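Local coordinates for protein putative oxidoreductase molybdopterin-binding subunit (Sulfolobus tokodaii, PDB 4ZOH) that probably serves as the molybdenum-cofactor-binding subunit of an oxidoreductase of the xanthine dehydrogenase and aldehyde oxidase family, carrying a pterin cytosine dinucleotide, at residues K394-D397 with E398-E402. Residues are numbered along the deposited sequence; the frame is centred on the assembly and turned at random.
Sequences KYYD and ELKKE
With chi1 at 174°, the ring of Y396 swings opposite its own backbone nitrogen, while K400, one turn later, sets CG beside its backbone nitrogen (chi1 -79°) and bends again at chi2 and chi3. The two side chains therefore leave helix 385-401 side by side and point the same way. CG of K400 lies over one face of the Y396 ring, displaced toward the rim, in a CH-pi contact 3.7 Å from the ring centroid; its closest ring atom is CZ of Y396, at 3.6 Å. Farther out, CE of K400 comes within 3.6 Å of the Y396 OH, so the aliphatic part of the lysine follows the ring to its phenolic end. That hydroxyl is hydrogen-bonded to OD1 of D357, which anchors the far end of the ring.

The pair is i to i+4 on the helix, and backbone bonds of the same spacing join these residues. K400 N donates to Y396 O at 2.7 Å, tying together the same two residues whose side chains touch, and the preceding bonds, L399 N to Y395 O and E398 N to K394 O, are nearly straight. K401 N reaches D397 O only weakly, at 3.5 Å, and makes a shorter bond of 3.1 Å to E398 O.

One side of the helix packs on the mixed sheet, where Y396 and L399 meet V406 of strand 405-412 and L572 of strand 568-577, K400 also touches V406, and Y395 rests on V589 of strand 583-593 and stacks with Y654 of strand 651-655. Y396 additionally meets the ring of Y359, joining this surface helix to helix 358-365 as well as to the sheet.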
ATOM      1  N   LYS A 394       8.128 -29.010  46.847  1.00 34.25           N
ATOM      2  CA  LYS A 394       7.120 -30.054  46.673  1.00 37.44           C
ATOM      3  C   LYS A 394       7.270 -30.699  45.268  1.00 37.04           C
ATOM      4  O   LYS A 394       7.297 -31.919  45.201  1.00 40.67           O
ATOM      5  CB  LYS A 394       5.692 -29.600  47.119  1.00 40.18           C
ATOM      6  CG  LYS A 394       4.872 -28.677  46.216  1.00 45.25           C
ATOM      7  CD  LYS A 394       3.705 -27.944  46.906  1.00 50.54           C
ATOM      8  CE  LYS A 394       4.071 -27.362  48.282  1.00 57.78           C
ATOM      9  NZ  LYS A 394       3.431 -26.031  48.581  1.00 62.02           N
ATOM     10  N   TYR A 395       7.525 -29.905  44.196  1.00 30.06           N
ATOM     11  CA  TYR A 395       7.780 -30.459  42.821  1.00 28.73           C
ATOM     12  C   TYR A 395       9.124 -31.116  42.688  1.00 29.11           C
ATOM     13  O   TYR A 395       9.287 -32.057  41.931  1.00 30.93           O
ATOM     14  CB  TYR A 395       7.635 -29.397  41.717  1.00 30.97           C
ATOM     15  CG  TYR A 395       6.277 -28.718  41.753  1.00 32.30           C
ATOM     16  CD1 TYR A 395       5.145 -29.286  41.104  1.00 31.30           C
ATOM     17  CD2 TYR A 395       6.108 -27.512  42.463  1.00 32.43           C
ATOM     18  CE1 TYR A 395       3.895 -28.646  41.180  1.00 30.45           C
ATOM     19  CE2 TYR A 395       4.868 -26.895  42.544  1.00 33.20           C
ATOM     20  CZ  TYR A 395       3.786 -27.459  41.890  1.00 31.13           C
ATOM     21  OH  TYR A 395       2.604 -26.784  41.998  1.00 37.07           O
ATOM     22  N   TYR A 396      10.115 -30.624  43.430  1.00 30.23           N
ATOM     23  CA  TYR A 396      11.451 -31.228  43.405  1.00 31.45           C
ATOM     24  C   TYR A 396      11.390 -32.648  43.991  1.00 32.20           C
ATOM     25  O   TYR A 396      11.966 -33.594  43.437  1.00 28.29           O
ATOM     26  CB  TYR A 396      12.398 -30.382  44.298  1.00 29.02           C
ATOM     27  CG  TYR A 396      13.769 -30.998  44.446  1.00 30.99           C
ATOM     28  CD1 TYR A 396      14.628 -31.114  43.341  1.00 32.02           C
ATOM     29  CD2 TYR A 396      14.230 -31.450  45.687  1.00 34.35           C
ATOM     30  CE1 TYR A 396      15.907 -31.663  43.466  1.00 32.13           C
ATOM     31  CE2 TYR A 396      15.524 -32.019  45.811  1.00 35.54           C
ATOM     32  CZ  TYR A 396      16.342 -32.097  44.708  1.00 32.41           C
ATOM     33  OH  TYR A 396      17.582 -32.663  44.813  1.00 35.77           O
ATOM     34  N   ASP A 397      10.732 -32.741  45.146  1.00 32.20           N
ATOM     35  CA  ASP A 397      10.490 -34.040  45.819  1.00 36.83           C
ATOM     36  C   ASP A 397       9.755 -35.031  44.940  1.00 36.22           C
ATOM     37  O   ASP A 397      10.238 -36.178  44.831  1.00 33.62           O
ATOM     38  CB  ASP A 397       9.799 -33.839  47.174  1.00 32.76           C
ATOM     39  CG  ASP A 397      10.702 -33.140  48.143  1.00 35.29           C
ATOM     40  OD1 ASP A 397      11.933 -33.298  47.989  1.00 40.90           O
ATOM     41  OD2 ASP A 397      10.233 -32.382  49.002  1.00 36.96           O
ATOM     42  N   GLU A 398       8.651 -34.587  44.290  1.00 34.63           N
ATOM     43  CA  GLU A 398       7.942 -35.449  43.319  1.00 35.46           C
ATOM     44  C   GLU A 398       8.886 -35.873  42.197  1.00 37.12           C
ATOM     45  O   GLU A 398       8.994 -37.081  41.900  1.00 32.10           O
ATOM     46  CB  GLU A 398       6.700 -34.784  42.710  1.00 43.80           C
ATOM     47  CG  GLU A 398       5.597 -34.342  43.706  1.00 61.88           C
ATOM     48  CD  GLU A 398       4.280 -33.853  43.041  1.00 77.52           C
ATOM     49  OE1 GLU A 398       3.966 -34.350  41.920  1.00 85.08           O
ATOM     50  OE2 GLU A 398       3.556 -32.982  43.634  1.00 64.00           O
ATOM     51  N   LEU A 399       9.600 -34.902  41.589  1.00 32.75           N
ATOM     52  CA  LEU A 399      10.477 -35.275  40.494  1.00 34.57           C
ATOM     53  C   LEU A 399      11.603 -36.195  40.911  1.00 31.59           C
ATOM     54  O   LEU A 399      11.995 -37.101  40.162  1.00 29.43           O
ATOM     55  CB  LEU A 399      11.040 -34.039  39.762  1.00 39.17           C
ATOM     56  CG  LEU A 399      10.037 -33.176  39.002  1.00 38.15           C
ATOM     57  CD1 LEU A 399      10.764 -31.916  38.488  1.00 33.90           C
ATOM     58  CD2 LEU A 399       9.381 -33.959  37.850  1.00 35.02           C
ATOM     59  N   LYS A 400      12.137 -35.976  42.114  1.00 31.41           N
ATOM     60  CA  LYS A 400      13.191 -36.858  42.615  1.00 36.40           C
ATOM     61  C   LYS A 400      12.806 -38.355  42.688  1.00 40.99           C
ATOM     62  O   LYS A 400      13.694 -39.222  42.584  1.00 40.12           O
ATOM     63  CB  LYS A 400      13.727 -36.342  43.955  1.00 37.15           C
ATOM     64  CG  LYS A 400      14.719 -35.178  43.807  1.00 39.36           C
ATOM     65  CD  LYS A 400      15.970 -35.555  42.966  1.00 35.02           C
ATOM     66  CE  LYS A 400      17.063 -36.099  43.850  1.00 32.09           C
ATOM     67  NZ  LYS A 400      18.016 -36.694  42.870  1.00 37.53           N
ATOM     68  N   LYS A 401      11.505 -38.672  42.799  1.00 39.49           N
ATOM     69  CA  LYS A 401      11.136 -40.108  42.763  1.00 44.73           C
ATOM     70  C   LYS A 401      10.734 -40.666  41.432  1.00 49.24           C
ATOM     71  O   LYS A 401      10.579 -41.879  41.314  1.00 46.74           O
ATOM     72  CB  LYS A 401      10.234 -40.582  43.899  1.00 43.98           C
ATOM     73  CG  LYS A 401       9.233 -39.579  44.385  1.00 43.22           C
ATOM     74  CD  LYS A 401       9.240 -39.546  45.893  1.00 44.11           C
ATOM     75  CE  LYS A 401       7.794 -39.372  46.286  1.00 49.00           C
ATOM     76  NZ  LYS A 401       7.522 -38.623  47.544  1.00 46.69           N
ATOM     77  N   GLU A 402      10.675 -39.821  40.401  1.00 47.50           N
ATOM     78  CA  GLU A 402      10.437 -40.344  39.049  1.00 37.41           C
ATOM     79  C   GLU A 402      11.700 -40.828  38.386  1.00 35.41           C
ATOM     80  O   GLU A 402      12.781 -40.702  38.922  1.00 36.43           O
ATOM     81  CB  GLU A 402       9.615 -39.357  38.221  1.00 40.63           C
ATOM     82  CG  GLU A 402       8.399 -38.875  39.023  1.00 41.81           C
ATOM     83  CD  GLU A 402       7.648 -37.726  38.395  1.00 46.62           C
ATOM     84  OE1 GLU A 402       7.796 -37.502  37.178  1.00 46.67           O
ATOM     85  OE2 GLU A 402       6.901 -37.035  39.126  1.00 55.93           O
TER